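Local coordinates for protein flavin-containing monooxygenase (Allium sativum, PDB 6WPU) that probably oxidises the sulfur of S-allyl-L-cysteine to the sulfoxide, using a bound flavin-adenine dinucleotide as its redox cofactor, at residues P345-W353 with Y401-Y411; K87-R95 with R429-D438. All coordinates share one frame; numbering follows the deposited sequence.

Contact 1 (P345-W353 with Y401-Y411); sequences PLCELQSKW and YDDWLANECGY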
loop_
_atom_site.group_PDB
_atom_site.type_symbol
_atom_site.label_atom_id
_atom_site.label_comp_id
_atom_site.label_asym_id
_atom_site.label_seq_id
_atom_site.Cartn_x
_atom_site.Cartn_y
_atom_site.Cartn_z
ATOM N N PRO A 345 -6.669 -9.484 -2.443
ATOM C CA PRO A 345 -6.917 -10.373 -3.590
ATOM C C PRO A 345 -6.004 -10.093 -4.774
ATOM O O PRO A 345 -5.644 -11.033 -5.492
ATOM C CB PRO A 345 -8.397 -10.125 -3.933
ATOM C CG PRO A 345 -8.727 -8.815 -3.340
ATOM C CD PRO A 345 -7.840 -8.634 -2.146
ATOM N N LEU A 346 -5.611 -8.833 -5.002
ATOM C CA LEU A 346 -4.682 -8.539 -6.094
ATOM C C LEU A 346 -3.333 -9.242 -5.888
ATOM O O LEU A 346 -2.791 -9.852 -6.816
ATOM C CB LEU A 346 -4.498 -7.024 -6.233
ATOM C CG LEU A 346 -3.589 -6.614 -7.397
ATOM C CD1 LEU A 346 -4.129 -5.388 -8.123
ATOM C CD2 LEU A 346 -2.138 -6.384 -6.929
ATOM N N CYS A 347 -2.759 -9.139 -4.681
ATOM C CA CYS A 347 -1.492 -9.808 -4.400
ATOM C C CYS A 347 -1.647 -11.323 -4.488
ATOM O O CYS A 347 -0.736 -12.024 -4.940
ATOM C CB CYS A 347 -0.967 -9.405 -3.018
ATOM S SG CYS A 347 -0.470 -7.641 -2.863
ATOM N N GLU A 348 -2.800 -11.832 -4.057
ATOM C CA GLU A 348 -3.091 -13.257 -4.162
ATOM C C GLU A 348 -3.005 -13.716 -5.609
ATOM O O GLU A 348 -2.346 -14.719 -5.924
ATOM C CB GLU A 348 -4.483 -13.527 -3.580
ATOM C CG GLU A 348 -4.961 -14.994 -3.537
ATOM C CD GLU A 348 -6.346 -15.110 -2.863
ATOM O OE1 GLU A 348 -7.020 -14.057 -2.691
ATOM O OE2 GLU A 348 -6.760 -16.236 -2.496
ATOM N N LEU A 349 -3.640 -12.969 -6.512
ATOM C CA LEU A 349 -3.675 -13.377 -7.909
ATOM C C LEU A 349 -2.326 -13.158 -8.584
ATOM O O LEU A 349 -1.906 -13.972 -9.415
ATOM C CB LEU A 349 -4.786 -12.633 -8.632
ATOM C CG LEU A 349 -6.183 -13.057 -8.194
ATOM C CD1 LEU A 349 -7.227 -12.053 -8.700
ATOM C CD2 LEU A 349 -6.503 -14.483 -8.690
ATOM N N GLN A 350 -1.621 -12.084 -8.224
ATOM C CA GLN A 350 -0.273 -11.889 -8.745
ATOM C C GLN A 350 0.634 -13.057 -8.384
ATOM O O GLN A 350 1.398 -13.547 -9.219
ATOM C CB GLN A 350 0.328 -10.595 -8.211
ATOM C CG GLN A 350 -0.232 -9.337 -8.822
ATOM C CD GLN A 350 0.522 -8.120 -8.340
ATOM O OE1 GLN A 350 0.953 -8.072 -7.190
ATOM N NE2 GLN A 350 0.699 -7.135 -9.218
ATOM N N SER A 351 0.589 -13.494 -7.133
ATOM C CA SER A 351 1.537 -14.514 -6.726
ATOM C C SER A 351 1.094 -15.883 -7.222
ATOM O O SER A 351 1.934 -16.747 -7.480
ATOM C CB SER A 351 1.711 -14.481 -5.207
ATOM O OG SER A 351 0.464 -14.637 -4.559
ATOM N N LYS A 352 -0.215 -16.068 -7.408
ATOM C CA LYS A 352 -0.720 -17.262 -8.073
ATOM C C LYS A 352 -0.189 -17.343 -9.503
ATOM O O LYS A 352 0.211 -18.414 -9.972
ATOM C CB LYS A 352 -2.253 -17.243 -8.050
ATOM C CG LYS A 352 -2.935 -18.590 -8.217
ATOM C CD LYS A 352 -4.462 -18.433 -8.179
ATOM C CE LYS A 352 -4.972 -18.017 -6.797
ATOM N NZ LYS A 352 -4.866 -19.139 -5.804
ATOM N N TRP A 353 -0.152 -16.207 -10.194
ATOM C CA TRP A 353 0.401 -16.148 -11.542
ATOM C C TRP A 353 1.897 -16.438 -11.532
ATOM O O TRP A 353 2.392 -17.256 -12.328
ATOM C CB TRP A 353 0.119 -14.766 -12.127
ATOM C CG TRP A 353 0.543 -14.558 -13.541
ATOM C CD1 TRP A 353 0.393 -15.430 -14.591
ATOM C CD2 TRP A 353 1.180 -13.394 -14.071
ATOM N NE1 TRP A 353 0.909 -14.878 -15.741
ATOM C CE2 TRP A 353 1.390 -13.623 -15.451
ATOM C CE3 TRP A 353 1.602 -12.176 -13.513
ATOM C CZ2 TRP A 353 1.995 -12.679 -16.283
ATOM C CZ3 TRP A 353 2.198 -11.239 -14.342
ATOM C CH2 TRP A 353 2.386 -11.497 -15.715
ATOM N N TYR A 401 -7.807 -6.057 -14.289
ATOM C CA TYR A 401 -6.446 -6.543 -14.109
ATOM C C TYR A 401 -6.438 -7.850 -13.324
ATOM O O TYR A 401 -5.804 -8.833 -13.737
ATOM C CB TYR A 401 -5.607 -5.474 -13.408
ATOM C CG TYR A 401 -4.221 -5.928 -13.020
ATOM C CD1 TYR A 401 -3.937 -6.306 -11.715
ATOM C CD2 TYR A 401 -3.196 -5.981 -13.955
ATOM C CE1 TYR A 401 -2.668 -6.713 -11.345
ATOM C CE2 TYR A 401 -1.914 -6.405 -13.597
ATOM C CZ TYR A 401 -1.660 -6.773 -12.290
ATOM O OH TYR A 401 -0.386 -7.192 -11.923
ATOM N N ASP A 402 -7.125 -7.871 -12.174
ATOM C CA ASP A 402 -7.280 -9.109 -11.412
ATOM C C ASP A 402 -7.816 -10.233 -12.292
ATOM O O ASP A 402 -7.297 -11.353 -12.269
ATOM C CB ASP A 402 -8.224 -8.897 -10.227
ATOM C CG ASP A 402 -7.608 -8.079 -9.107
ATOM O OD1 ASP A 402 -6.381 -7.828 -9.111
ATOM O OD2 ASP A 402 -8.377 -7.693 -8.206
ATOM N N ASP A 403 -8.872 -9.954 -13.066
ATOM C CA ASP A 403 -9.464 -11.002 -13.893
ATOM C C ASP A 403 -8.485 -11.492 -14.951
ATOM O O ASP A 403 -8.461 -12.687 -15.269
ATOM C CB ASP A 403 -10.754 -10.511 -14.549
ATOM C CG ASP A 403 -11.927 -10.482 -13.585
ATOM O OD1 ASP A 403 -11.811 -11.062 -12.492
ATOM O OD2 ASP A 403 -12.967 -9.869 -13.920
ATOM N N TRP A 404 -7.678 -10.587 -15.521
ATOM C CA TRP A 404 -6.640 -11.029 -16.448
ATOM C C TRP A 404 -5.689 -12.013 -15.767
ATOM O O TRP A 404 -5.333 -13.050 -16.341
ATOM C CB TRP A 404 -5.866 -9.832 -17.006
ATOM C CG TRP A 404 -4.875 -10.241 -18.056
ATOM C CD1 TRP A 404 -5.097 -10.332 -19.395
ATOM C CD2 TRP A 404 -3.515 -10.656 -17.845
ATOM N NE1 TRP A 404 -3.961 -10.769 -20.039
ATOM C CE2 TRP A 404 -2.977 -10.976 -19.110
ATOM C CE3 TRP A 404 -2.704 -10.784 -16.714
ATOM C CZ2 TRP A 404 -1.666 -11.409 -19.278
ATOM C CZ3 TRP A 404 -1.393 -11.220 -16.878
ATOM C CH2 TRP A 404 -0.887 -11.521 -18.155
ATOM N N LEU A 405 -5.280 -11.710 -14.538
ATOM C CA LEU A 405 -4.442 -12.638 -13.796
ATOM C C LEU A 405 -5.179 -13.946 -13.538
ATOM O O LEU A 405 -4.624 -15.033 -13.733
ATOM C CB LEU A 405 -3.988 -11.997 -12.482
ATOM C CG LEU A 405 -2.987 -10.839 -12.564
ATOM C CD1 LEU A 405 -2.841 -10.139 -11.214
ATOM C CD2 LEU A 405 -1.655 -11.337 -13.049
ATOM N N ALA A 406 -6.446 -13.862 -13.112
ATOM C CA ALA A 406 -7.222 -15.076 -12.860
ATOM C C ALA A 406 -7.326 -15.939 -14.114
ATOM O O ALA A 406 -7.201 -17.172 -14.050
ATOM C CB ALA A 406 -8.615 -14.715 -12.342
ATOM N N ASN A 407 -7.545 -15.312 -15.267
ATOM C CA ASN A 407 -7.631 -16.097 -16.490
ATOM C C ASN A 407 -6.289 -16.716 -16.857
ATOM O O ASN A 407 -6.248 -17.822 -17.406
ATOM C CB ASN A 407 -8.159 -15.242 -17.633
ATOM C CG ASN A 407 -8.501 -16.074 -18.852
ATOM O OD1 ASN A 407 -9.573 -16.675 -18.923
ATOM N ND2 ASN A 407 -7.579 -16.139 -19.805
ATOM N N GLU A 408 -5.180 -16.043 -16.550
ATOM C CA GLU A 408 -3.879 -16.653 -16.804
ATOM C C GLU A 408 -3.691 -17.910 -15.966
ATOM O O GLU A 408 -3.166 -18.916 -16.452
ATOM C CB GLU A 408 -2.764 -15.646 -16.527
ATOM C CG GLU A 408 -2.658 -14.576 -17.589
ATOM C CD GLU A 408 -2.425 -15.184 -18.968
ATOM O OE1 GLU A 408 -1.343 -15.772 -19.194
ATOM O OE2 GLU A 408 -3.335 -15.090 -19.814
ATOM N N CYS A 409 -4.138 -17.879 -14.712
ATOM C CA CYS A 409 -3.957 -18.975 -13.766
ATOM C C CYS A 409 -5.020 -20.046 -13.855
ATOM O O CYS A 409 -4.876 -21.080 -13.198
ATOM C CB CYS A 409 -3.991 -18.455 -12.331
ATOM S SG CYS A 409 -2.769 -17.305 -11.994
ATOM N N GLY A 410 -6.095 -19.812 -14.594
ATOM C CA GLY A 410 -7.246 -20.682 -14.479
ATOM C C GLY A 410 -7.972 -20.554 -13.157
ATOM O O GLY A 410 -8.472 -21.556 -12.641
ATOM N N TYR A 411 -8.030 -19.350 -12.582
ATOM C CA TYR A 411 -8.765 -19.120 -11.348
ATOM C C TYR A 411 -10.065 -18.389 -11.653
ATOM O O TYR A 411 -10.216 -17.751 -12.699
ATOM C CB TYR A 411 -7.937 -18.320 -10.339
ATOM C CG TYR A 411 -8.435 -18.428 -8.911
ATOM C CD1 TYR A 411 -8.116 -19.530 -8.114
ATOM C CD2 TYR A 411 -9.228 -17.429 -8.356
ATOM C CE1 TYR A 411 -8.574 -19.628 -6.801
ATOM C CE2 TYR A 411 -9.697 -17.523 -7.056
ATOM C CZ TYR A 411 -9.369 -18.620 -6.283
ATOM O OH TYR A 411 -9.846 -18.681 -4.994
HETATM O O HOH W 1 1.179 -15.467 -18.680
#
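Trp353 takes the edge of Trp404 on one face of its indole, a T-shaped pair with six-membered ring centroids 5.2 Å apart and planes at 83°. Leu405 CD2 comes in obliquely, 3.4 Å from Trp353 CE3. In the plane of the indole, at its edge, a water accepts from Trp353 NE1 and donates to Glu408 OE1, bridging the two helices. The Tyr411 ring carries the aliphatic end of Lys352 over one face, with CE 4.0 Å from the ring centroid in a CH-pi contact; bends at chi3 and chi4 curl the lysine chain there, while its ammonium pairs with Glu40. Tyr401 is met at its edge: Gln350 NE2 gives a nearly straight bond (174°) to Tyr401 OH at 2.9 Å, the hydroxyl lying in the amide plane. Gln350 OE1 takes a bond from Gly336 N, so both ends of the amide are held, which should fix its rotation; the same Tyr401 OH also bonds to Lys321 O. Between the flat groups, Leu349 CB meets Leu405 CB at 4.0 Å, and Trp353 settles as a knob among Trp404, Leu405, Glu408 and Cys409. The axes of 345-353 and 401-409 run at 32°, 9.0 Å apart at closest approach, on helices 343-358 and 398-409. Helix 32-43 covers another side of 343-358, touching Cys347, Glu348 and Ser351, so that 343-358 lies between it and 398-409.

Contact 2 (K87-R95 with R429-D438); sequences KSLRTNLPR and RKERPESYRD. With FAD (flavin-adenine dinucleotide), chain B; SO4 (sulfate ion), chain D.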
loop_
_atom_site.group_PDB
_atom_site.type_symbol
_atom_site.label_atom_id
_atom_site.label_comp_id
_atom_site.label_asym_id
_atom_site.label_seq_id
_atom_site.Cartn_x
_atom_site.Cartn_y
_atom_site.Cartn_z
ATOM N N LYS A 87 -3.442 5.523 15.394
ATOM C CA LYS A 87 -4.026 4.610 16.374
ATOM C C LYS A 87 -5.507 4.340 16.106
ATOM O O LYS A 87 -5.980 3.213 16.294
ATOM C CB LYS A 87 -3.827 5.153 17.787
ATOM C CG LYS A 87 -4.393 4.239 18.881
ATOM C CD LYS A 87 -3.988 4.751 20.266
ATOM C CE LYS A 87 -4.670 4.009 21.400
ATOM N NZ LYS A 87 -6.040 4.557 21.674
ATOM N N SER A 88 -6.259 5.349 15.675
ATOM C CA SER A 88 -7.697 5.163 15.487
ATOM C C SER A 88 -8.066 4.612 14.112
ATOM O O SER A 88 -9.259 4.453 13.835
ATOM C CB SER A 88 -8.446 6.481 15.711
ATOM O OG SER A 88 -8.044 7.418 14.737
ATOM N N LEU A 89 -7.089 4.306 13.256
ATOM C CA LEU A 89 -7.394 3.957 11.874
ATOM C C LEU A 89 -8.362 2.780 11.802
ATOM O O LEU A 89 -8.202 1.780 12.503
ATOM C CB LEU A 89 -6.112 3.635 11.103
ATOM C CG LEU A 89 -6.327 3.303 9.621
ATOM C CD1 LEU A 89 -5.230 3.922 8.740
ATOM C CD2 LEU A 89 -6.447 1.751 9.377
ATOM N N ARG A 90 -9.388 2.941 10.974
ATOM C CA ARG A 90 -10.287 1.894 10.520
ATOM C C ARG A 90 -10.111 1.691 9.016
ATOM O O ARG A 90 -9.598 2.567 8.308
ATOM C CB ARG A 90 -11.748 2.247 10.829
ATOM C CG ARG A 90 -12.068 2.398 12.302
ATOM C CD ARG A 90 -13.420 3.065 12.506
ATOM N NE ARG A 90 -14.519 2.213 12.072
ATOM C CZ ARG A 90 -15.795 2.573 12.085
ATOM N NH1 ARG A 90 -16.139 3.793 12.504
ATOM N NH2 ARG A 90 -16.729 1.717 11.661
ATOM N N THR A 91 -10.528 0.517 8.527
ATOM C CA THR A 91 -10.383 0.229 7.103
ATOM C C THR A 91 -11.200 1.229 6.290
ATOM O O THR A 91 -12.246 1.712 6.734
ATOM C CB THR A 91 -10.816 -1.218 6.771
ATOM O OG1 THR A 91 -12.241 -1.382 6.911
ATOM C CG2 THR A 91 -10.110 -2.216 7.673
ATOM N N ASN A 92 -10.701 1.577 5.103
ATOM C CA ASN A 92 -11.474 2.416 4.189
ATOM C C ASN A 92 -12.223 1.588 3.160
ATOM O O ASN A 92 -12.791 2.144 2.218
ATOM C CB ASN A 92 -10.581 3.454 3.495
ATOM C CG ASN A 92 -9.444 2.833 2.715
ATOM O OD1 ASN A 92 -9.497 1.671 2.317
ATOM N ND2 ASN A 92 -8.393 3.602 2.509
ATOM N N LEU A 93 -12.220 0.266 3.316
ATOM C CA LEU A 93 -12.979 -0.676 2.510
ATOM C C LEU A 93 -13.769 -1.574 3.450
ATOM O O LEU A 93 -13.292 -1.883 4.551
ATOM C CB LEU A 93 -12.047 -1.528 1.636
ATOM C CG LEU A 93 -11.201 -0.808 0.586
ATOM C CD1 LEU A 93 -10.184 -1.782 0.012
ATOM C CD2 LEU A 93 -12.109 -0.253 -0.514
ATOM N N PRO A 94 -14.983 -1.971 3.076
ATOM C CA PRO A 94 -15.725 -2.926 3.905
ATOM C C PRO A 94 -14.991 -4.253 3.937
ATOM O O PRO A 94 -14.303 -4.627 2.984
ATOM C CB PRO A 94 -17.077 -3.043 3.197
ATOM C CG PRO A 94 -16.775 -2.713 1.777
ATOM C CD PRO A 94 -15.639 -1.730 1.779
ATOM N N ARG A 95 -15.104 -4.947 5.070
ATOM C CA ARG A 95 -14.229 -6.091 5.289
ATOM C C ARG A 95 -14.499 -7.213 4.284
ATOM O O ARG A 95 -13.576 -7.969 3.956
ATOM C CB ARG A 95 -14.360 -6.586 6.734
ATOM C CG ARG A 95 -15.745 -7.115 7.109
ATOM C CD ARG A 95 -15.886 -7.267 8.627
ATOM N NE ARG A 95 -14.991 -8.282 9.188
ATOM C CZ ARG A 95 -14.572 -8.306 10.454
ATOM N NH1 ARG A 95 -14.936 -7.347 11.302
ATOM N NH2 ARG A 95 -13.770 -9.283 10.875
ATOM N N ARG A 429 -17.371 7.101 0.155
ATOM C CA ARG A 429 -16.176 7.703 0.730
ATOM C C ARG A 429 -15.982 9.127 0.225
ATOM O O ARG A 429 -15.579 10.014 0.987
ATOM C CB ARG A 429 -14.966 6.837 0.394
ATOM C CG ARG A 429 -13.827 6.937 1.386
ATOM C CD ARG A 429 -12.936 5.733 1.226
ATOM N NE ARG A 429 -12.459 5.659 -0.147
ATOM C CZ ARG A 429 -12.102 4.544 -0.759
ATOM N NH1 ARG A 429 -12.172 3.381 -0.128
ATOM N NH2 ARG A 429 -11.674 4.598 -2.012
ATOM N N LYS A 430 -16.261 9.364 -1.059
ATOM C CA LYS A 430 -16.154 10.713 -1.601
ATOM C C LYS A 430 -17.315 11.592 -1.140
ATOM O O LYS A 430 -17.121 12.778 -0.853
ATOM C CB LYS A 430 -16.085 10.657 -3.130
ATOM N N GLU A 431 -18.520 11.028 -1.036
ATOM C CA GLU A 431 -19.691 11.835 -0.704
ATOM C C GLU A 431 -19.822 12.095 0.791
ATOM O O GLU A 431 -20.250 13.179 1.197
ATOM C CB GLU A 431 -20.967 11.158 -1.200
ATOM C CG GLU A 431 -21.306 11.416 -2.645
ATOM C CD GLU A 431 -22.440 10.526 -3.121
ATOM O OE1 GLU A 431 -23.101 9.903 -2.259
ATOM O OE2 GLU A 431 -22.660 10.435 -4.350
ATOM N N ARG A 432 -19.526 11.106 1.627
ATOM C CA ARG A 432 -19.788 11.195 3.066
ATOM C C ARG A 432 -18.588 10.642 3.826
ATOM O O ARG A 432 -18.687 9.622 4.519
ATOM C CB ARG A 432 -21.063 10.434 3.428
ATOM C CG ARG A 432 -22.281 10.710 2.534
ATOM C CD ARG A 432 -23.065 9.415 2.327
ATOM N NE ARG A 432 -23.141 8.673 3.583
ATOM C CZ ARG A 432 -23.153 7.347 3.694
ATOM N NH1 ARG A 432 -23.095 6.568 2.617
ATOM N NH2 ARG A 432 -23.208 6.799 4.903
ATOM N N PRO A 433 -17.424 11.293 3.708
ATOM C CA PRO A 433 -16.214 10.753 4.354
ATOM C C PRO A 433 -16.373 10.605 5.843
ATOM O O PRO A 433 -15.711 9.756 6.448
ATOM C CB PRO A 433 -15.127 11.779 4.013
ATOM C CG PRO A 433 -15.710 12.647 2.923
ATOM C CD PRO A 433 -17.194 12.624 3.121
ATOM N N GLU A 434 -17.266 11.378 6.440
ATOM C CA GLU A 434 -17.469 11.392 7.875
ATOM C C GLU A 434 -18.416 10.304 8.346
ATOM O O GLU A 434 -18.484 10.061 9.554
ATOM C CB GLU A 434 -18.012 12.764 8.311
ATOM C CG GLU A 434 -19.484 13.010 7.943
ATOM C CD GLU A 434 -19.712 13.399 6.471
ATOM O OE1 GLU A 434 -18.724 13.628 5.730
ATOM O OE2 GLU A 434 -20.892 13.486 6.058
ATOM N N SER A 435 -19.157 9.659 7.441
ATOM C CA SER A 435 -20.130 8.667 7.877
ATOM C C SER A 435 -20.139 7.364 7.085
ATOM O O SER A 435 -20.880 6.457 7.477
ATOM C CB SER A 435 -21.540 9.260 7.839
ATOM O OG SER A 435 -21.917 9.541 6.505
ATOM N N TYR A 436 -19.358 7.218 6.008
ATOM C CA TYR A 436 -19.500 6.028 5.160
ATOM C C TYR A 436 -19.139 4.744 5.899
ATOM O O TYR A 436 -19.635 3.666 5.544
ATOM C CB TYR A 436 -18.645 6.166 3.894
ATOM C CG TYR A 436 -17.163 5.920 4.087
ATOM C CD1 TYR A 436 -16.585 4.699 3.712
ATOM C CD2 TYR A 436 -16.332 6.902 4.618
ATOM C CE1 TYR A 436 -15.224 4.459 3.875
ATOM C CE2 TYR A 436 -14.966 6.674 4.782
ATOM C CZ TYR A 436 -14.424 5.443 4.407
ATOM O OH TYR A 436 -13.082 5.198 4.554
ATOM N N ARG A 437 -18.281 4.824 6.920
ATOM C CA ARG A 437 -17.898 3.617 7.643
ATOM C C ARG A 437 -19.024 3.072 8.520
ATOM O O ARG A 437 -19.026 1.880 8.839
ATOM C CB ARG A 437 -16.651 3.871 8.495
ATOM C CG ARG A 437 -15.367 4.088 7.703
ATOM C CD ARG A 437 -14.187 4.208 8.650
ATOM N NE ARG A 437 -12.895 4.143 7.979
ATOM C CZ ARG A 437 -12.224 5.201 7.534
ATOM N NH1 ARG A 437 -11.042 5.045 6.946
ATOM N NH2 ARG A 437 -12.735 6.417 7.669
ATOM N N ASP A 438 -19.992 3.891 8.903
ATOM C CA ASP A 438 -21.008 3.427 9.830
ATOM C C ASP A 438 -22.420 3.492 9.276
ATOM O O ASP A 438 -23.325 2.916 9.886
ATOM C CB ASP A 438 -20.926 4.224 11.142
ATOM C CG ASP A 438 -19.624 3.968 11.891
ATOM O OD1 ASP A 438 -19.359 2.798 12.255
ATOM O OD2 ASP A 438 -18.855 4.931 12.097
HETATM P PA FAD B . 3.650 -4.021 3.875
HETATM O O1A FAD B . 2.424 -4.129 4.783
HETATM O O2A FAD B . 4.468 -2.829 3.876
HETATM O O5B FAD B . 4.686 -5.083 4.175
HETATM C C5B FAD B . 6.019 -5.167 3.684
HETATM C C4B FAD B . 6.893 -6.032 4.618
HETATM O O4B FAD B . 8.190 -6.257 4.139
HETATM C C3B FAD B . 7.025 -5.450 6.000
HETATM O O3B FAD B . 6.697 -6.391 6.969
HETATM C C2B FAD B . 8.461 -5.078 6.115
HETATM O O2B FAD B . 8.953 -5.173 7.403
HETATM C C1B FAD B . 9.091 -6.088 5.200
HETATM N N9A FAD B . 10.356 -5.668 4.642
HETATM C C8A FAD B . 10.606 -4.443 4.034
HETATM N N7A FAD B . 11.884 -4.389 3.635
HETATM C C5A FAD B . 12.533 -5.574 3.988
HETATM C C6A FAD B . 13.831 -6.061 3.844
HETATM N N6A FAD B . 14.858 -5.281 3.194
HETATM N N1A FAD B . 14.134 -7.292 4.291
HETATM C C2A FAD B . 13.211 -8.071 4.914
HETATM N N3A FAD B . 11.939 -7.641 5.083
HETATM C C4A FAD B . 11.573 -6.408 4.636
HETATM N N1 FAD B . -5.625 -1.855 2.316
HETATM C C2 FAD B . -6.902 -2.452 2.613
HETATM O O2 FAD B . -7.249 -3.632 2.052
HETATM N N3 FAD B . -7.827 -1.783 3.382
HETATM C C4 FAD B . -7.511 -0.567 3.950
HETATM O O4 FAD B . -8.395 0.109 4.726
HETATM C C4X FAD B . -6.138 -0.031 3.871
HETATM N N5 FAD B . -5.765 1.064 4.640
HETATM C C5X FAD B . -4.454 1.523 4.578
HETATM C C6 FAD B . -4.081 2.637 5.344
HETATM C C7 FAD B . -2.766 3.085 5.291
HETATM C C7M FAD B . -2.379 4.288 6.110
HETATM C C8 FAD B . -1.828 2.442 4.485
HETATM C C8M FAD B . -0.411 2.909 4.400
HETATM C C9 FAD B . -2.199 1.334 3.716
HETATM C C9A FAD B . -3.507 0.875 3.762
HETATM N N10 FAD B . -3.883 -0.275 2.986
HETATM C C10 FAD B . -5.202 -0.744 3.039
HETATM C "C1'" FAD B . -2.905 -0.925 2.098
HETATM C "C2'" FAD B . -1.865 -1.855 2.687
HETATM O "O2'" FAD B . -0.630 -1.450 2.262
HETATM C "C3'" FAD B . -2.153 -3.212 2.084
HETATM O "O3'" FAD B . -3.309 -3.590 2.726
HETATM C "C4'" FAD B . -1.091 -4.280 2.317
HETATM O "O4'" FAD B . -0.782 -4.269 3.662
HETATM C "C5'" FAD B . 0.178 -4.185 1.463
HETATM O "O5'" FAD B . 1.066 -5.022 2.145
HETATM P P FAD B . 2.558 -5.415 1.784
HETATM O O1P FAD B . 2.901 -6.882 2.246
HETATM O O2P FAD B . 2.708 -5.048 0.254
HETATM O O3P FAD B . 3.407 -4.146 2.396
HETATM S S SO4 D . -14.970 7.293 11.631
HETATM O O1 SO4 D . -15.128 8.534 12.396
HETATM O O2 SO4 D . -16.220 7.017 10.928
HETATM O O3 SO4 D . -13.913 7.451 10.639
HETATM O O4 SO4 D . -14.598 6.199 12.535
#
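Asn92 and Arg437, with CA atoms 7.4 Å apart, are the closest pair of the two backbones, where the irregular run 87-95 meets the last turn of helix 416-431 and the loop after it. Arg437 NE donates to Thr91 O at 2.8 Å, coming from above the carbonyl plane, and its NH1 adds a weak bond to Arg90 O. Arg429 NH1 reaches Asn92 O at 2.7 Å, with that oxygen in the guanidinium plane. On the far side of this strip, Asn92 N donates to FAD O4 at 2.8 Å, so the arginines probably help to hold the loop that contacts the flavin. Among side chains, Arg90 forms an end-on, two-pronged salt bridge with Asp438: NH2 to OD1 at 2.9 Å and NH1 to OD2 at 3.0 Å. A bend at chi3 (68°) turns its guanidinium toward the carboxylate; Arg437 CB lies over one face. Arg90 NH1 also binds a sulfate, probably from the crystallisation liquor, shared with Arg232. Arg437, sliding past Arg90 in the opposite direction, has Tyr436 OH over its guanidinium centre and ends in a salt bridge to Asp229. Helix 225-234, which carries Asp229 and Arg232, also touches Arg429 and Pro433, while helix 120-133 meets Leu89 and Thr91 of segment 87-95.

Contact 1 is a buried helix pair, held by leucine and aromatic packing with a single direct hydrogen bond across it. Contact 2 is only partly buried, joins a loop to the last turn of a helix and the loop that follows it, and relies on arginines bonded to carbonyls and a carboxylate; it covers about half as much surface (368 against 708 Å²). The centres of contacts 1 and 2 are about 27 Å apart. Helices 398-409 and 416-431 follow each other in the chain, and contact 2 closes a sequence loop around contact 1. Segment 87-95 of contact 2 bonds to the flavin directly, whereas in contact 1 the side chain of Gln350 stays about 8 Å from it.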